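Local coordinates for sorbitol-6-phosphate dehydrogenase (Erwinia amylovora CFBP1430, PDB 5O3Z), which catalyses the NAD-linked oxidation of sorbitol 6-phosphate to fructose 6-phosphate as a member of the short-chain dehydrogenase/reductase family, at residues 181-187 and 249-255; 138-142 and 241-247; 57-62 and 78-83; 17-22 and 231-235. All coordinates share one frame; numbering follows the deposited sequence.

Contact 1. Residues 181-187 and 249-255; sequences ITVHSLM and CTGQSIN
Ser185 and Ile254 stand at the heart of a parallel strand pairing. Ser185 N donates to Gln252 O over 2.8 Å in an almost straight bond (174°), Ile254 N returns to Ser185 O, and Met187 N reaches Ile254 O. Upstream, at 249-251, the second segment is loop, and side chains take over part of the work. Val183 N bonds to Thr250 OG1 at 3.2 Å, while Gly251 N meets Val183 O at 2.7 Å. The hydroxyl Thr250 OG1 also donates to a water that donates to Ile181 O. His184 leans across the gap with both ring nitrogens engaged: Gln252 N donates to His184 ND1 at 3.3 Å from a position tilted off the ring plane, and His184 NE2 makes a weak bond to Cys249 O at the ring edge. Leu186 CD2 lies alongside Ile254 CB at 3.9 Å, and on the other face Met187 bends so that SD rests on Ser253 CB. Strand 253-256 is one of the two outermost strands in this chain's sheet, with strand 139-145 on the far side of 182-188; helix 231-242 covers Leu186 and Ile254, helix 156-176 covers Met187 and Ser253, and Asn255 OD1 bonds to Gln252 of the second subunit.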
loop_
_atom_site.group_PDB
_atom_site.type_symbol
_atom_site.label_atom_id
_atom_site.label_comp_id
_atom_site.label_asym_id
_atom_site.label_seq_id
_atom_site.Cartn_x
_atom_site.Cartn_y
_atom_site.Cartn_z
ATOM N N ILE A 181 5.468 -17.416 16.585
ATOM C CA ILE A 181 6.022 -17.682 15.277
ATOM C C ILE A 181 5.713 -16.487 14.368
ATOM O O ILE A 181 4.585 -16.118 14.270
ATOM C CB ILE A 181 5.414 -18.948 14.623
ATOM C CG1 ILE A 181 5.626 -20.196 15.508
ATOM C CG2 ILE A 181 6.152 -19.207 13.308
ATOM C CD1 ILE A 181 4.802 -21.376 15.098
ATOM N N THR A 182 6.728 -15.956 13.712
ATOM C CA THR A 182 6.583 -14.932 12.698
ATOM C C THR A 182 6.680 -15.491 11.249
ATOM O O THR A 182 7.315 -16.496 10.990
ATOM C CB THR A 182 7.635 -13.829 12.858
ATOM O OG1 THR A 182 8.913 -14.306 12.458
ATOM C CG2 THR A 182 7.692 -13.306 14.227
ATOM N N VAL A 183 6.088 -14.753 10.297
ATOM C CA VAL A 183 5.879 -15.175 8.910
ATOM C C VAL A 183 6.065 -13.937 8.040
ATOM O O VAL A 183 5.411 -12.900 8.319
ATOM C CB VAL A 183 4.441 -15.657 8.731
ATOM C CG1 VAL A 183 4.254 -16.354 7.335
ATOM C CG2 VAL A 183 4.010 -16.564 9.884
ATOM N N HIS A 184 6.908 -14.046 7.037
ATOM C CA HIS A 184 7.231 -13.010 6.046
ATOM C C HIS A 184 7.300 -13.521 4.668
ATOM O O HIS A 184 7.605 -14.704 4.451
ATOM C CB HIS A 184 8.581 -12.385 6.340
ATOM C CG HIS A 184 8.680 -11.783 7.695
ATOM N ND1 HIS A 184 7.984 -10.626 8.034
ATOM C CD2 HIS A 184 9.333 -12.192 8.819
ATOM C CE1 HIS A 184 8.182 -10.373 9.324
ATOM N NE2 HIS A 184 9.010 -11.301 9.827
ATOM N N SER A 185 7.045 -12.626 3.703
ATOM C CA SER A 185 7.255 -12.899 2.317
ATOM C C SER A 185 8.332 -11.937 1.840
ATOM O O SER A 185 8.300 -10.705 2.152
ATOM C CB SER A 185 5.937 -12.728 1.547
ATOM O OG SER A 185 5.061 -13.844 1.732
ATOM N N LEU A 186 9.290 -12.463 1.090
ATOM C CA LEU A 186 10.380 -11.656 0.573
ATOM C C LEU A 186 10.136 -11.341 -0.842
ATOM O O LEU A 186 10.063 -12.246 -1.660
ATOM C CB LEU A 186 11.752 -12.387 0.690
ATOM C CG LEU A 186 12.265 -12.815 2.048
ATOM C CD1 LEU A 186 13.765 -13.191 1.980
ATOM C CD2 LEU A 186 11.993 -11.723 3.106
ATOM N N MET A 187 9.987 -10.050 -1.174
ATOM C CA MET A 187 9.609 -9.689 -2.488
ATOM C C MET A 187 10.820 -9.407 -3.323
ATOM O O MET A 187 11.314 -8.292 -3.412
ATOM C CB MET A 187 8.557 -8.531 -2.445
ATOM C CG MET A 187 7.648 -8.565 -1.219
ATOM S SD MET A 187 6.597 -10.043 -1.116
ATOM C CE MET A 187 5.453 -9.773 -2.499
ATOM N N CYS A 249 8.692 -8.238 14.435
ATOM C CA CYS A 249 8.235 -8.052 13.082
ATOM C C CYS A 249 7.475 -9.281 12.634
ATOM O O CYS A 249 8.025 -10.434 12.648
ATOM C CB CYS A 249 9.420 -7.774 12.123
ATOM S SG CYS A 249 10.268 -6.170 12.498
ATOM N N THR A 250 6.243 -9.093 12.184
ATOM C CA THR A 250 5.589 -10.271 11.530
ATOM C C THR A 250 4.526 -9.875 10.511
ATOM O O THR A 250 3.963 -8.776 10.551
ATOM C CB THR A 250 4.955 -11.233 12.580
ATOM O OG1 THR A 250 4.543 -12.470 11.936
ATOM C CG2 THR A 250 3.765 -10.638 13.124
ATOM N N GLY A 251 4.295 -10.785 9.566
ATOM C CA GLY A 251 3.365 -10.573 8.486
ATOM C C GLY A 251 3.807 -9.702 7.326
ATOM O O GLY A 251 2.978 -9.245 6.569
ATOM N N GLN A 252 5.058 -9.433 7.227
ATOM C CA GLN A 252 5.583 -8.471 6.288
ATOM C C GLN A 252 5.886 -8.932 4.833
ATOM O O GLN A 252 6.194 -10.093 4.554
ATOM C CB GLN A 252 6.814 -7.769 6.900
ATOM C CG GLN A 252 6.622 -7.126 8.257
ATOM C CD GLN A 252 5.534 -6.096 8.300
ATOM O OE1 GLN A 252 5.514 -5.139 7.507
ATOM N NE2 GLN A 252 4.599 -6.271 9.214
ATOM N N SER A 253 5.695 -8.022 3.892
ATOM C CA SER A 253 6.197 -8.168 2.540
ATOM C C SER A 253 7.418 -7.333 2.500
ATOM O O SER A 253 7.313 -6.103 2.510
ATOM C CB SER A 253 5.159 -7.685 1.528
ATOM O OG SER A 253 3.918 -8.368 1.664
ATOM N N ILE A 254 8.603 -7.959 2.523
ATOM C CA ILE A 254 9.869 -7.246 2.639
ATOM C C ILE A 254 10.468 -7.077 1.249
ATOM O O ILE A 254 10.784 -8.033 0.582
ATOM C CB ILE A 254 10.832 -8.052 3.522
ATOM C CG1 ILE A 254 10.332 -8.218 4.927
ATOM C CG2 ILE A 254 12.177 -7.419 3.537
ATOM C CD1 ILE A 254 9.817 -6.965 5.681
ATOM N N ASN A 255 10.573 -5.852 0.751
ATOM C CA ASN A 255 11.089 -5.664 -0.559
ATOM C C ASN A 255 12.588 -5.851 -0.597
ATOM O O ASN A 255 13.306 -5.370 0.304
ATOM C CB ASN A 255 10.742 -4.253 -1.059
ATOM C CG ASN A 255 9.262 -4.051 -1.210
ATOM O OD1 ASN A 255 8.676 -3.053 -0.739
ATOM N ND2 ASN A 255 8.649 -4.973 -1.809
HETATM O O HOH W 1 3.301 -14.032 13.715
#

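Contact 2. Residues 138-142 and 241-247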
loop_
_atom_site.group_PDB
_atom_site.type_symbol
_atom_site.label_atom_id
_atom_site.label_comp_id
_atom_site.label_asym_id
_atom_site.label_seq_id
_atom_site.Cartn_x
_atom_site.Cartn_y
_atom_site.Cartn_z
ATOM N N GLY A 138 9.135 -19.938 16.161
ATOM C CA GLY A 138 9.694 -20.257 14.845
ATOM C C GLY A 138 9.548 -19.135 13.831
ATOM O O GLY A 138 9.057 -18.094 14.143
ATOM N N ARG A 139 10.079 -19.378 12.638
ATOM C CA ARG A 139 10.045 -18.496 11.513
ATOM C C ARG A 139 9.540 -19.236 10.257
ATOM O O ARG A 139 9.872 -20.413 10.028
ATOM C CB ARG A 139 11.430 -18.063 11.272
ATOM C CG ARG A 139 12.048 -17.384 12.468
ATOM C CD ARG A 139 11.445 -16.026 12.649
ATOM N NE ARG A 139 12.062 -15.201 13.641
ATOM C CZ ARG A 139 11.648 -15.031 14.884
ATOM N NH1 ARG A 139 10.640 -15.726 15.399
ATOM N NH2 ARG A 139 12.301 -14.147 15.674
ATOM N N ILE A 140 8.753 -18.552 9.438
ATOM C CA ILE A 140 8.344 -19.056 8.155
ATOM C C ILE A 140 8.670 -17.932 7.193
ATOM O O ILE A 140 8.187 -16.800 7.394
ATOM C CB ILE A 140 6.855 -19.402 8.102
ATOM C CG1 ILE A 140 6.502 -20.547 9.054
ATOM C CG2 ILE A 140 6.447 -19.720 6.672
ATOM C CD1 ILE A 140 5.017 -20.793 9.245
ATOM N N ILE A 141 9.466 -18.218 6.191
ATOM C CA ILE A 141 9.802 -17.209 5.214
ATOM C C ILE A 141 9.505 -17.733 3.865
ATOM O O ILE A 141 10.089 -18.739 3.448
ATOM C CB ILE A 141 11.276 -16.800 5.338
ATOM C CG1 ILE A 141 11.445 -15.979 6.637
ATOM C CG2 ILE A 141 11.708 -15.948 4.157
ATOM C CD1 ILE A 141 12.873 -15.857 7.114
ATOM N N GLN A 142 8.660 -17.009 3.107
ATOM C CA GLN A 142 8.407 -17.337 1.706
ATOM C C GLN A 142 9.222 -16.541 0.701
ATOM O O GLN A 142 9.281 -15.315 0.753
ATOM C CB GLN A 142 6.927 -17.050 1.381
ATOM C CG GLN A 142 6.442 -17.657 0.060
ATOM C CD GLN A 142 5.313 -16.839 -0.650
ATOM O OE1 GLN A 142 4.999 -15.688 -0.288
ATOM N NE2 GLN A 142 4.773 -17.423 -1.739
ATOM N N TYR A 241 15.471 -11.563 9.147
ATOM C CA TYR A 241 14.072 -11.875 9.583
ATOM C C TYR A 241 13.894 -13.263 10.260
ATOM O O TYR A 241 12.999 -13.494 11.080
ATOM C CB TYR A 241 13.022 -11.545 8.481
ATOM C CG TYR A 241 12.879 -10.010 8.227
ATOM C CD1 TYR A 241 11.992 -9.250 8.973
ATOM C CD2 TYR A 241 13.637 -9.357 7.302
ATOM C CE1 TYR A 241 11.910 -7.837 8.799
ATOM C CE2 TYR A 241 13.528 -7.982 7.099
ATOM C CZ TYR A 241 12.665 -7.239 7.829
ATOM O OH TYR A 241 12.495 -5.885 7.645
ATOM N N ALA A 242 14.824 -14.155 10.005
ATOM C CA ALA A 242 14.820 -15.469 10.708
ATOM C C ALA A 242 15.423 -15.407 12.115
ATOM O O ALA A 242 15.190 -16.290 12.947
ATOM C CB ALA A 242 15.579 -16.488 9.857
ATOM N N SER A 243 16.163 -14.336 12.417
ATOM C CA SER A 243 16.871 -14.218 13.676
ATOM C C SER A 243 15.933 -13.850 14.836
ATOM O O SER A 243 14.834 -13.312 14.646
ATOM C CB SER A 243 17.979 -13.162 13.527
ATOM O OG SER A 243 17.467 -11.873 13.870
ATOM N N ASP A 244 16.391 -14.022 16.070
ATOM C CA ASP A 244 15.643 -13.494 17.233
ATOM C C ASP A 244 15.662 -11.965 17.297
ATOM O O ASP A 244 14.897 -11.369 18.043
ATOM C CB ASP A 244 16.158 -14.125 18.532
ATOM C CG ASP A 244 15.952 -15.670 18.548
ATOM O OD1 ASP A 244 14.904 -16.137 18.030
ATOM O OD2 ASP A 244 16.831 -16.433 19.047
ATOM N N LYS A 245 16.496 -11.331 16.487
ATOM C CA LYS A 245 16.539 -9.832 16.441
ATOM C C LYS A 245 15.277 -9.153 15.801
ATOM O O LYS A 245 14.973 -7.994 16.114
ATOM C CB LYS A 245 17.804 -9.369 15.718
ATOM C CG LYS A 245 19.082 -9.653 16.496
ATOM C CD LYS A 245 20.289 -9.703 15.565
ATOM C CE LYS A 245 21.553 -9.552 16.386
ATOM N NZ LYS A 245 22.808 -9.419 15.608
ATOM N N ALA A 246 14.558 -9.926 14.976
ATOM C CA ALA A 246 13.353 -9.529 14.256
ATOM C C ALA A 246 12.109 -10.141 14.875
ATOM O O ALA A 246 11.085 -10.286 14.193
ATOM C CB ALA A 246 13.487 -9.934 12.801
ATOM N N ALA A 247 12.134 -10.451 16.178
ATOM C CA ALA A 247 10.980 -11.031 16.857
ATOM C C ALA A 247 9.704 -10.189 16.905
ATOM O O ALA A 247 8.636 -10.752 17.012
ATOM C CB ALA A 247 11.329 -11.492 18.285
#
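Arg139 reaches the chain that leaves helix 231-242 by a bent path: CG lies beside the backbone N (chi1 -58°), the next bond turns again (chi2 -72°), and the third is extended, bringing the guanidinium edge to the carbonyl oxygens of Tyr241 and Ser243. It is a worked example of one arginine serving the carbonyl-rich C-terminal end of a helix. A well-directed bond runs from Arg139 NH2 to Ser243 O at 2.9 Å, with an N-H...O angle of 159°; the oxygen sits at the edge of the guanidinium, close to its plane, though the donor stands above the carbonyl plane of Ser243. Arg139 NE adds a weak bond to Tyr241 O at 3.2 Å. On the other side of the group NH1 turns back to the residue just before its strand and donates to Gly138 O at 3.1 Å, so all three nitrogens take part in fixing its rotation. Asp244 OD1 lies 4.0 Å from Arg139 NH2 but well out of the guanidinium plane, which leaves a charge attraction and no directed bond. The aliphatic part contributes as well, with Arg139 CG 3.4 Å from Ala242 O, and NH2 meets the chain at Ala247 CA. Two residues on, Ile141 CD1 touches Ala242 CB at 3.9 Å. Strand 139-145 here lies between strands 88-91 and 182-188: Leu88 packs against Arg139, Ile141 and Ala242, Thr182 flanks Arg139, and Leu238 of helix 231-242 covers Ile141.

Contact 3. Residues 57-62 and 78-83; sequences GRAYGF and AVDETF
Phe62 and Ala78 meet where strand 59-63 packs against the C-terminal part of helix 69-83, and the phenylalanine can be followed outward. Its CB points toward the helix and sends the ring in edge-first against Ala78. Along that edge CD2 lies 3.5 Å from Ala78 CB, and CE2 comes slightly nearer to the same methyl. The tip, CZ, stands 3.8 Å from Thr82 OG1, an oxygen already committed within the helix, since Thr82 OG1 donates to Ala78 O, which also accepts from Thr82 N on the opposite face of its plane. Over one face of the Phe62 ring sits Val79 CG2, 4.2 Å from the ring centroid, a CH-pi contact nearly on the ring normal. The remaining side, at CE1, faces Phe83 CE2 at 4.4 Å.

Two residues earlier Tyr60 repeats the theme, again with a helix methyl over a strand ring. Thr82 CG2, placed anti to its backbone N (the OG1 torsion being -55°), lies over the face of the Tyr60 ring in a CH-pi contact, 3.7 Å from the centroid. The edge of that ring turns toward the face of Phe83 in an offset edge-to-face pair, Tyr60 CD1 lying 3.6 Å from Phe83 CZ. The helix belongs to the crossover from strand 59-63 to strand 88-91; Val79 and Phe83 also rest on strands 32-37 and 8-12, while Ala59 turns to helix 40-54.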
loop_
_atom_site.group_PDB
_atom_site.type_symbol
_atom_site.label_atom_id
_atom_site.label_comp_id
_atom_site.label_asym_id
_atom_site.label_seq_id
_atom_site.Cartn_x
_atom_site.Cartn_y
_atom_site.Cartn_z
ATOM N N GLY A 57 25.872 -35.248 9.538
ATOM C CA GLY A 57 24.586 -35.066 10.236
ATOM C C GLY A 57 24.198 -33.594 10.350
ATOM O O GLY A 57 23.282 -33.258 11.083
ATOM N N ARG A 58 24.894 -32.732 9.618
ATOM C CA ARG A 58 24.530 -31.319 9.578
ATOM C C ARG A 58 23.349 -31.089 8.657
ATOM O O ARG A 58 22.414 -30.362 9.033
ATOM C CB ARG A 58 25.675 -30.447 9.122
ATOM C CG ARG A 58 25.335 -28.958 9.231
ATOM C CD ARG A 58 26.474 -28.209 9.840
ATOM N NE ARG A 58 26.145 -27.525 11.065
ATOM C CZ ARG A 58 26.809 -26.458 11.502
ATOM N NH1 ARG A 58 26.445 -25.880 12.644
ATOM N NH2 ARG A 58 27.855 -25.989 10.833
ATOM N N ALA A 59 23.435 -31.706 7.479
ATOM C CA ALA A 59 22.387 -31.698 6.455
ATOM C C ALA A 59 21.876 -33.126 6.035
ATOM O O ALA A 59 22.679 -34.084 5.915
ATOM C CB ALA A 59 22.882 -30.959 5.252
ATOM N N TYR A 60 20.567 -33.251 5.832
ATOM C CA TYR A 60 19.935 -34.423 5.168
ATOM C C TYR A 60 19.066 -33.971 3.994
ATOM O O TYR A 60 18.439 -32.876 4.027
ATOM C CB TYR A 60 19.072 -35.215 6.133
ATOM C CG TYR A 60 19.880 -35.960 7.138
ATOM C CD1 TYR A 60 20.344 -35.318 8.310
ATOM C CD2 TYR A 60 20.235 -37.314 6.924
ATOM C CE1 TYR A 60 21.126 -36.002 9.250
ATOM C CE2 TYR A 60 21.025 -37.995 7.860
ATOM C CZ TYR A 60 21.462 -37.346 9.006
ATOM O OH TYR A 60 22.215 -38.047 9.898
ATOM N N GLY A 61 19.076 -34.769 2.932
ATOM C CA GLY A 61 18.251 -34.526 1.750
ATOM C C GLY A 61 16.934 -35.304 1.840
ATOM O O GLY A 61 16.914 -36.479 2.287
ATOM N N PHE A 62 15.844 -34.681 1.402
ATOM C CA PHE A 62 14.500 -35.309 1.426
ATOM C C PHE A 62 13.804 -35.036 0.106
ATOM O O PHE A 62 14.048 -34.012 -0.495
ATOM C CB PHE A 62 13.636 -34.723 2.506
ATOM C CG PHE A 62 14.169 -34.920 3.888
ATOM C CD1 PHE A 62 15.202 -34.105 4.351
ATOM C CD2 PHE A 62 13.621 -35.850 4.754
ATOM C CE1 PHE A 62 15.681 -34.238 5.622
ATOM C CE2 PHE A 62 14.141 -36.021 6.026
ATOM C CZ PHE A 62 15.151 -35.194 6.471
ATOM N N ALA A 78 9.493 -37.132 8.375
ATOM C CA ALA A 78 10.882 -37.431 8.104
ATOM C C ALA A 78 11.858 -36.437 8.739
ATOM O O ALA A 78 12.873 -36.806 9.356
ATOM C CB ALA A 78 11.102 -37.488 6.602
ATOM N N VAL A 79 11.562 -35.150 8.622
ATOM C CA VAL A 79 12.394 -34.155 9.267
ATOM C C VAL A 79 12.346 -34.291 10.774
ATOM O O VAL A 79 13.383 -34.164 11.391
ATOM C CB VAL A 79 11.998 -32.686 8.843
ATOM C CG1 VAL A 79 12.804 -31.669 9.623
ATOM C CG2 VAL A 79 12.240 -32.457 7.361
ATOM N N ASP A 80 11.181 -34.564 11.375
ATOM C CA ASP A 80 11.061 -34.681 12.822
ATOM C C ASP A 80 11.832 -35.901 13.283
ATOM O O ASP A 80 12.630 -35.805 14.200
ATOM C CB ASP A 80 9.609 -34.830 13.236
ATOM C CG ASP A 80 9.408 -34.842 14.743
ATOM O OD1 ASP A 80 10.159 -34.194 15.531
ATOM O OD2 ASP A 80 8.415 -35.417 15.166
ATOM N N GLU A 81 11.612 -37.043 12.640
ATOM C CA GLU A 81 12.395 -38.269 12.943
ATOM C C GLU A 81 13.887 -37.959 12.943
ATOM O O GLU A 81 14.592 -38.325 13.885
ATOM C CB GLU A 81 12.193 -39.371 11.875
ATOM C CG GLU A 81 10.785 -39.971 11.714
ATOM C CD GLU A 81 10.552 -40.584 10.307
ATOM O OE1 GLU A 81 11.527 -40.932 9.578
ATOM O OE2 GLU A 81 9.374 -40.723 9.906
ATOM N N THR A 82 14.355 -37.262 11.889
ATOM C CA THR A 82 15.763 -36.956 11.661
ATOM C C THR A 82 16.447 -35.909 12.614
ATOM O O THR A 82 17.517 -36.206 13.205
ATOM C CB THR A 82 15.951 -36.556 10.187
ATOM O OG1 THR A 82 15.442 -37.600 9.355
ATOM C CG2 THR A 82 17.426 -36.278 9.817
ATOM N N PHE A 83 15.881 -34.699 12.749
ATOM C CA PHE A 83 16.426 -33.663 13.624
ATOM C C PHE A 83 15.683 -33.484 14.902
ATOM O O PHE A 83 16.155 -32.796 15.750
ATOM C CB PHE A 83 16.494 -32.289 12.925
ATOM C CG PHE A 83 17.252 -32.289 11.637
ATOM C CD1 PHE A 83 18.638 -32.200 11.629
ATOM C CD2 PHE A 83 16.592 -32.385 10.431
ATOM C CE1 PHE A 83 19.345 -32.178 10.442
ATOM C CE2 PHE A 83 17.301 -32.401 9.230
ATOM C CZ PHE A 83 18.675 -32.269 9.243
#

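Contact 4. Residues 17-22 and 231-235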
loop_
_atom_site.group_PDB
_atom_site.type_symbol
_atom_site.label_atom_id
_atom_site.label_comp_id
_atom_site.label_asym_id
_atom_site.label_seq_id
_atom_site.Cartn_x
_atom_site.Cartn_y
_atom_site.Cartn_z
ATOM N N THR A 17 19.873 -23.981 -7.653
ATOM C CA THR A 17 19.791 -22.534 -7.883
ATOM C C THR A 17 19.667 -21.799 -6.547
ATOM O O THR A 17 20.477 -22.054 -5.645
ATOM C CB THR A 17 18.691 -22.252 -8.920
ATOM O OG1 THR A 17 17.511 -22.976 -8.570
ATOM C CG2 THR A 17 19.148 -22.747 -10.290
ATOM N N LEU A 18 18.661 -20.923 -6.388
ATOM C CA LEU A 18 18.527 -20.117 -5.189
ATOM C C LEU A 18 18.304 -20.902 -3.912
ATOM O O LEU A 18 18.922 -20.602 -2.886
ATOM C CB LEU A 18 17.370 -19.063 -5.341
ATOM C CG LEU A 18 17.024 -18.308 -4.044
ATOM C CD1 LEU A 18 18.168 -17.400 -3.544
ATOM C CD2 LEU A 18 15.729 -17.473 -4.157
ATOM N N GLY A 19 17.387 -21.868 -3.957
ATOM C CA GLY A 19 17.208 -22.772 -2.864
ATOM C C GLY A 19 18.500 -23.416 -2.369
ATOM O O GLY A 19 18.721 -23.515 -1.149
ATOM N N ALA A 20 19.346 -23.800 -3.322
ATOM C CA ALA A 20 20.611 -24.471 -2.970
ATOM C C ALA A 20 21.568 -23.480 -2.266
ATOM O O ALA A 20 22.189 -23.801 -1.276
ATOM C CB ALA A 20 21.257 -25.068 -4.212
ATOM N N PHE A 21 21.607 -22.248 -2.787
ATOM C CA PHE A 21 22.381 -21.187 -2.182
ATOM C C PHE A 21 21.906 -20.879 -0.786
ATOM O O PHE A 21 22.745 -20.658 0.066
ATOM C CB PHE A 21 22.321 -19.935 -3.051
ATOM C CG PHE A 21 23.262 -18.830 -2.615
ATOM C CD1 PHE A 21 22.930 -17.979 -1.551
ATOM C CD2 PHE A 21 24.457 -18.599 -3.313
ATOM C CE1 PHE A 21 23.807 -16.958 -1.158
ATOM C CE2 PHE A 21 25.319 -17.564 -2.948
ATOM C CZ PHE A 21 24.994 -16.738 -1.886
ATOM N N LEU A 22 20.582 -20.837 -0.522
ATOM C CA LEU A 22 20.118 -20.551 0.828
ATOM C C LEU A 22 20.463 -21.666 1.799
ATOM O O LEU A 22 20.749 -21.391 2.956
ATOM C CB LEU A 22 18.618 -20.281 0.867
ATOM C CG LEU A 22 18.120 -19.070 0.103
ATOM C CD1 LEU A 22 16.584 -19.119 0.057
ATOM C CD2 LEU A 22 18.585 -17.786 0.805
ATOM N N TYR A 231 21.863 -13.459 -5.052
ATOM C CA TYR A 231 21.442 -14.466 -4.081
ATOM C C TYR A 231 21.849 -14.087 -2.697
ATOM O O TYR A 231 21.204 -14.465 -1.680
ATOM C CB TYR A 231 22.028 -15.874 -4.428
ATOM C CG TYR A 231 21.564 -16.589 -5.705
ATOM C CD1 TYR A 231 20.276 -16.421 -6.244
ATOM C CD2 TYR A 231 22.397 -17.499 -6.327
ATOM C CE1 TYR A 231 19.873 -17.135 -7.369
ATOM C CE2 TYR A 231 22.000 -18.205 -7.459
ATOM C CZ TYR A 231 20.739 -18.014 -7.979
ATOM O OH TYR A 231 20.352 -18.714 -9.093
ATOM N N GLN A 232 22.973 -13.377 -2.597
ATOM C CA GLN A 232 23.448 -12.969 -1.282
ATOM C C GLN A 232 22.521 -11.924 -0.618
ATOM O O GLN A 232 22.308 -11.941 0.586
ATOM C CB GLN A 232 24.915 -12.462 -1.362
ATOM C CG GLN A 232 25.516 -12.136 -0.007
ATOM C CD GLN A 232 25.810 -13.369 0.796
ATOM O OE1 GLN A 232 26.398 -14.311 0.261
ATOM N NE2 GLN A 232 25.420 -13.397 2.011
ATOM N N ASP A 233 21.948 -11.034 -1.412
ATOM C CA ASP A 233 20.942 -10.071 -0.837
ATOM C C ASP A 233 19.793 -10.832 -0.233
ATOM O O ASP A 233 19.358 -10.569 0.817
ATOM C CB ASP A 233 20.396 -9.154 -1.916
ATOM C CG ASP A 233 21.447 -8.424 -2.653
ATOM O OD1 ASP A 233 22.347 -7.828 -2.004
ATOM O OD2 ASP A 233 21.360 -8.435 -3.870
ATOM N N VAL A 234 19.353 -11.872 -0.918
ATOM C CA VAL A 234 18.278 -12.684 -0.403
ATOM C C VAL A 234 18.605 -13.300 0.932
ATOM O O VAL A 234 17.858 -13.191 1.913
ATOM C CB VAL A 234 17.860 -13.767 -1.429
ATOM C CG1 VAL A 234 16.701 -14.595 -0.894
ATOM C CG2 VAL A 234 17.435 -13.139 -2.750
ATOM N N LEU A 235 19.751 -14.001 0.953
ATOM C CA LEU A 235 20.289 -14.606 2.149
ATOM C C LEU A 235 20.385 -13.646 3.311
ATOM O O LEU A 235 19.918 -13.944 4.399
ATOM C CB LEU A 235 21.650 -15.260 1.789
ATOM C CG LEU A 235 22.371 -16.053 2.885
ATOM C CD1 LEU A 235 21.513 -17.194 3.417
ATOM C CD2 LEU A 235 23.678 -16.602 2.321
#
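Helix 17-28 follows the glycine-rich turn of the Rossmann fold, which in classical short-chain dehydrogenases lies against the dinucleotide, and its first turns pack here on the start of helix 231-242. Tyr231 makes the largest single contribution. Its CG lies anti to the carbonyl carbon, and the ring is thereby laid along the first turn of the partner helix: Leu18 CA stands over one face, 4.2 Å from the ring centroid, and Leu18 CD1 touches Tyr231 CD1 at 3.6 Å. The hydroxyl at the far end reaches Thr17 CB and has a weak hydrogen bond to Ser194.

Phe21 answers from the other helix. With CG anti to the backbone N (chi1 -171°) its ring extends over Tyr231, whose CB sits almost exactly above the ring centre, 3.6 Å from the centroid. The two rings themselves are obliquely set, their planes 49° apart. Gln232 OE1 comes to the edge of the Phe21 ring, 3.5 Å from CZ, while its NE2 is held by Asn236. Beyond, Phe21 CE1 meets Leu235 CD2 at 3.5 Å. Deeper in, Leu22 CD2 touches both Val234 CG1 and Leu235 CD1, the latter at 4.0 Å. Leu188 of strand 182-188 backs Leu18 and Val234. Leu18 and Leu22 face Tyr231 and Leu235 in register, each pair one i to i+4 step apart, and the segment axes cross at -52°, an arrangement typical of ridges-into-grooves packing between two helices lying on one face of a Rossmann sheet.

How the contacts relate
From the N terminus, helix 17-28 opens contact 4, whose partner comes more than two hundred residues later. Inside that long loop contact 3 opens and closes within a single strand-to-helix step, at the edge of the sheet. Contact 2 then opens on strand 139-145 and contact 1 on the adjacent strand 182-188. The three pending loops close in the order they opened: contact 4 at the start of helix 231-242, contact 2 at its end, contact 1 on strand 253-256, so each crosses the other two. Contacts 1 and 2 touch and share the sheet; contact 3 remains about 14 Å from contact 1 at nearest atoms.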